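Local atomic coordinates of hydroxylase, putative (Mycobacterium tuberculosis, PDB entry 3AFF), a protein that probably hydroxylates the phenolic ring of the cholesterol catabolite 3-HSA, as the flavin-dependent oxygenase component of a two-component monooxygenase. Residues 322-325 / 326-330. Sequence-based numbering, arbitrary orientation.
Sequences ARRD and QVRAT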
ATOM      1  N   ALA A 322      14.681  23.644   8.328  1.00 21.77           N
ATOM      2  CA  ALA A 322      15.547  23.692   9.516  1.00 21.20           C
ATOM      3  C   ALA A 322      14.672  23.619  10.775  1.00 22.15           C
ATOM      4  O   ALA A 322      15.031  22.947  11.726  1.00 20.82           O
ATOM      5  CB  ALA A 322      16.479  24.989   9.502  1.00 20.77           C
ATOM      6  N   ARG A 323      13.496  24.261  10.745  1.00 22.42           N
ATOM      7  CA  ARG A 323      12.547  24.165  11.830  1.00 23.18           C
ATOM      8  C   ARG A 323      11.946  22.803  12.079  1.00 23.37           C
ATOM      9  O   ARG A 323      11.819  22.399  13.217  1.00 22.73           O
ATOM     10  CB  ARG A 323      11.375  25.127  11.646  1.00 23.89           C
ATOM     11  CG  ARG A 323      11.670  26.451  12.230  1.00 29.56           C
ATOM     12  CD  ARG A 323      11.128  26.666  13.637  1.00 29.01           C
ATOM     13  NE  ARG A 323      11.407  28.072  13.947  1.00 26.83           N
ATOM     14  CZ  ARG A 323      11.688  28.527  15.148  1.00 24.92           C
ATOM     15  NH1 ARG A 323      11.729  27.671  16.151  1.00 28.22           N
ATOM     16  NH2 ARG A 323      11.935  29.835  15.350  1.00 28.07           N
ATOM     17  N   ARG A 324      11.476  22.145  11.025  1.00 25.96           N
ATOM     18  CA  ARG A 324      10.930  20.820  11.169  1.00 26.38           C
ATOM     19  C   ARG A 324      12.015  19.853  11.614  1.00 25.58           C
ATOM     20  O   ARG A 324      11.737  18.943  12.394  1.00 25.47           O
ATOM     21  CB  ARG A 324      10.161  20.358   9.933  1.00 28.74           C
ATOM     22  CG  ARG A 324      10.849  20.538   8.618  1.00 35.98           C
ATOM     23  CD  ARG A 324      10.633  19.305   7.650  1.00 45.91           C
ATOM     24  NE  ARG A 324      11.884  18.508   7.555  1.00 50.93           N
ATOM     25  CZ  ARG A 324      12.515  18.118   6.431  1.00 52.70           C
ATOM     26  NH1 ARG A 324      12.032  18.402   5.217  1.00 52.66           N
ATOM     27  NH2 ARG A 324      13.645  17.406   6.530  1.00 49.17           N
ATOM     28  N   ASP A 325      13.255  20.069  11.181  1.00 24.29           N
ATOM     29  CA  ASP A 325      14.357  19.239  11.644  1.00 23.35           C
ATOM     30  C   ASP A 325      14.719  19.376  13.111  1.00 23.19           C
ATOM     31  O   ASP A 325      15.339  18.459  13.658  1.00 23.57           O
ATOM     32  CB  ASP A 325      15.604  19.385  10.733  1.00 24.36           C
ATOM     33  CG  ASP A 325      15.399  18.761   9.351  1.00 25.29           C
ATOM     34  OD1 ASP A 325      14.380  18.047   9.169  1.00 28.08           O
ATOM     35  OD2 ASP A 325      16.235  18.984   8.449  1.00 25.13           O
ATOM     36  N   GLN A 326      14.351  20.478  13.783  1.00 22.89           N
ATOM     37  CA  GLN A 326      14.632  20.577  15.230  1.00 22.04           C
ATOM     38  C   GLN A 326      13.967  19.448  16.003  1.00 22.46           C
ATOM     39  O   GLN A 326      14.622  18.759  16.752  1.00 22.60           O
ATOM     40  CB  GLN A 326      14.165  21.935  15.821  1.00 22.22           C
ATOM     41  CG  GLN A 326      14.750  23.163  15.068  1.00 19.34           C
ATOM     42  CD  GLN A 326      16.235  23.405  15.295  1.00 20.45           C
ATOM     43  OE1 GLN A 326      16.895  24.155  14.510  1.00 22.75           O
ATOM     44  NE2 GLN A 326      16.772  22.829  16.353  1.00 16.54           N
ATOM     45  N   VAL A 327      12.661  19.257  15.845  1.00 24.07           N
ATOM     46  CA  VAL A 327      12.018  18.088  16.459  1.00 26.70           C
ATOM     47  C   VAL A 327      12.503  16.736  15.952  1.00 25.44           C
ATOM     48  O   VAL A 327      12.575  15.812  16.741  1.00 25.61           O
ATOM     49  CB  VAL A 327      10.434  18.108  16.462  1.00 27.29           C
ATOM     50  CG1 VAL A 327       9.962  19.327  17.205  1.00 29.62           C
ATOM     51  CG2 VAL A 327       9.919  18.121  15.082  1.00 29.39           C
ATOM     52  N   ARG A 328      12.832  16.605  14.671  1.00 25.49           N
ATOM     53  CA  ARG A 328      13.263  15.294  14.190  1.00 26.94           C
ATOM     54  C   ARG A 328      14.595  14.912  14.868  1.00 27.03           C
ATOM     55  O   ARG A 328      14.737  13.805  15.376  1.00 25.73           O
ATOM     56  CB  ARG A 328      13.418  15.277  12.676  1.00 28.77           C
ATOM     57  CG  ARG A 328      12.144  15.715  11.928  1.00 30.06           C
ATOM     58  CD  ARG A 328      12.073  15.218  10.462  1.00 32.48           C
ATOM     59  NE  ARG A 328      10.726  15.523   9.903  1.00 41.36           N
ATOM     60  CZ  ARG A 328      10.468  15.768   8.604  1.00 48.30           C
ATOM     61  NH1 ARG A 328      11.455  15.725   7.713  1.00 52.65           N
ATOM     62  NH2 ARG A 328       9.232  16.059   8.175  1.00 47.76           N
ATOM     63  N   ALA A 329      15.551  15.845  14.901  1.00 26.11           N
ATOM     64  CA  ALA A 329      16.853  15.571  15.480  1.00 26.72           C
ATOM     65  C   ALA A 329      16.766  15.230  16.952  1.00 26.72           C
ATOM     66  O   ALA A 329      17.319  14.237  17.407  1.00 27.72           O
ATOM     67  CB  ALA A 329      17.768  16.741  15.279  1.00 26.79           C
ATOM     68  N   THR A 330      16.061  16.063  17.695  1.00 26.57           N
ATOM     69  CA  THR A 330      15.982  15.947  19.097  1.00 27.02           C
ATOM     70  C   THR A 330      15.120  14.718  19.456  1.00 27.14           C
ATOM     71  O   THR A 330      15.445  13.973  20.383  1.00 27.05           O
ATOM     72  CB  THR A 330      15.481  17.301  19.677  1.00 28.08           C
ATOM     73  OG1 THR A 330      16.492  18.328  19.545  1.00 28.92           O
ATOM     74  CG2 THR A 330      15.192  17.177  21.140  1.00 33.60           C
TER
HETATM   75  O   HOH W   1      10.499  21.328  14.963  1.00 38.07           O
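Ala322 O accepts only a weak hydrogen bond from Gln326 N, and the bent Gln326 side chain lays CG 3.4 Å from Ala322 O; Gln326 OE1 is hydrogen-bonded to Thr239 OG1. Helix 316-342, in the acyl-CoA dehydrogenase-like C-terminal region, here packs against helices 233-259 and 286-309. It opens slightly at Arg323: Arg323 O is 4.2 Å from Val327 N, and a water bridges them, though its Arg323 O side is improbably short and doubtful in detail. Gln326 N also hydrogen-bonds Arg323 O (3.2 Å), from above the carbonyl plane. Arg328 reaches back along the helix to Arg324, an i to i+4 pair. With Arg324 chi1 at 49°, CG sits between the backbone N and the carbonyl carbon, and bends at chi2 and chi3 bring CD over one face of the Arg328 guanidinium, toward its rim. The guanidinium planes lie 23° apart; Arg324 NE and Arg328 NH1, at 2.8 Å, are too close for two donors, so the exact placing of these ends is doubtful. Asp325 OD1 takes Arg324 NH2 on its syn lone pair in a 2.8 Å salt bridge; Asp325 O accepts from Ala329 N at 2.9 Å. Asp325 OD1 remains 4.0 Å from Arg328 NH1, well out of that guanidinium plane. The single carboxylate would therefore offset part of the repulsion between the two arginines, through a salt bridge to one and charge alone to the other.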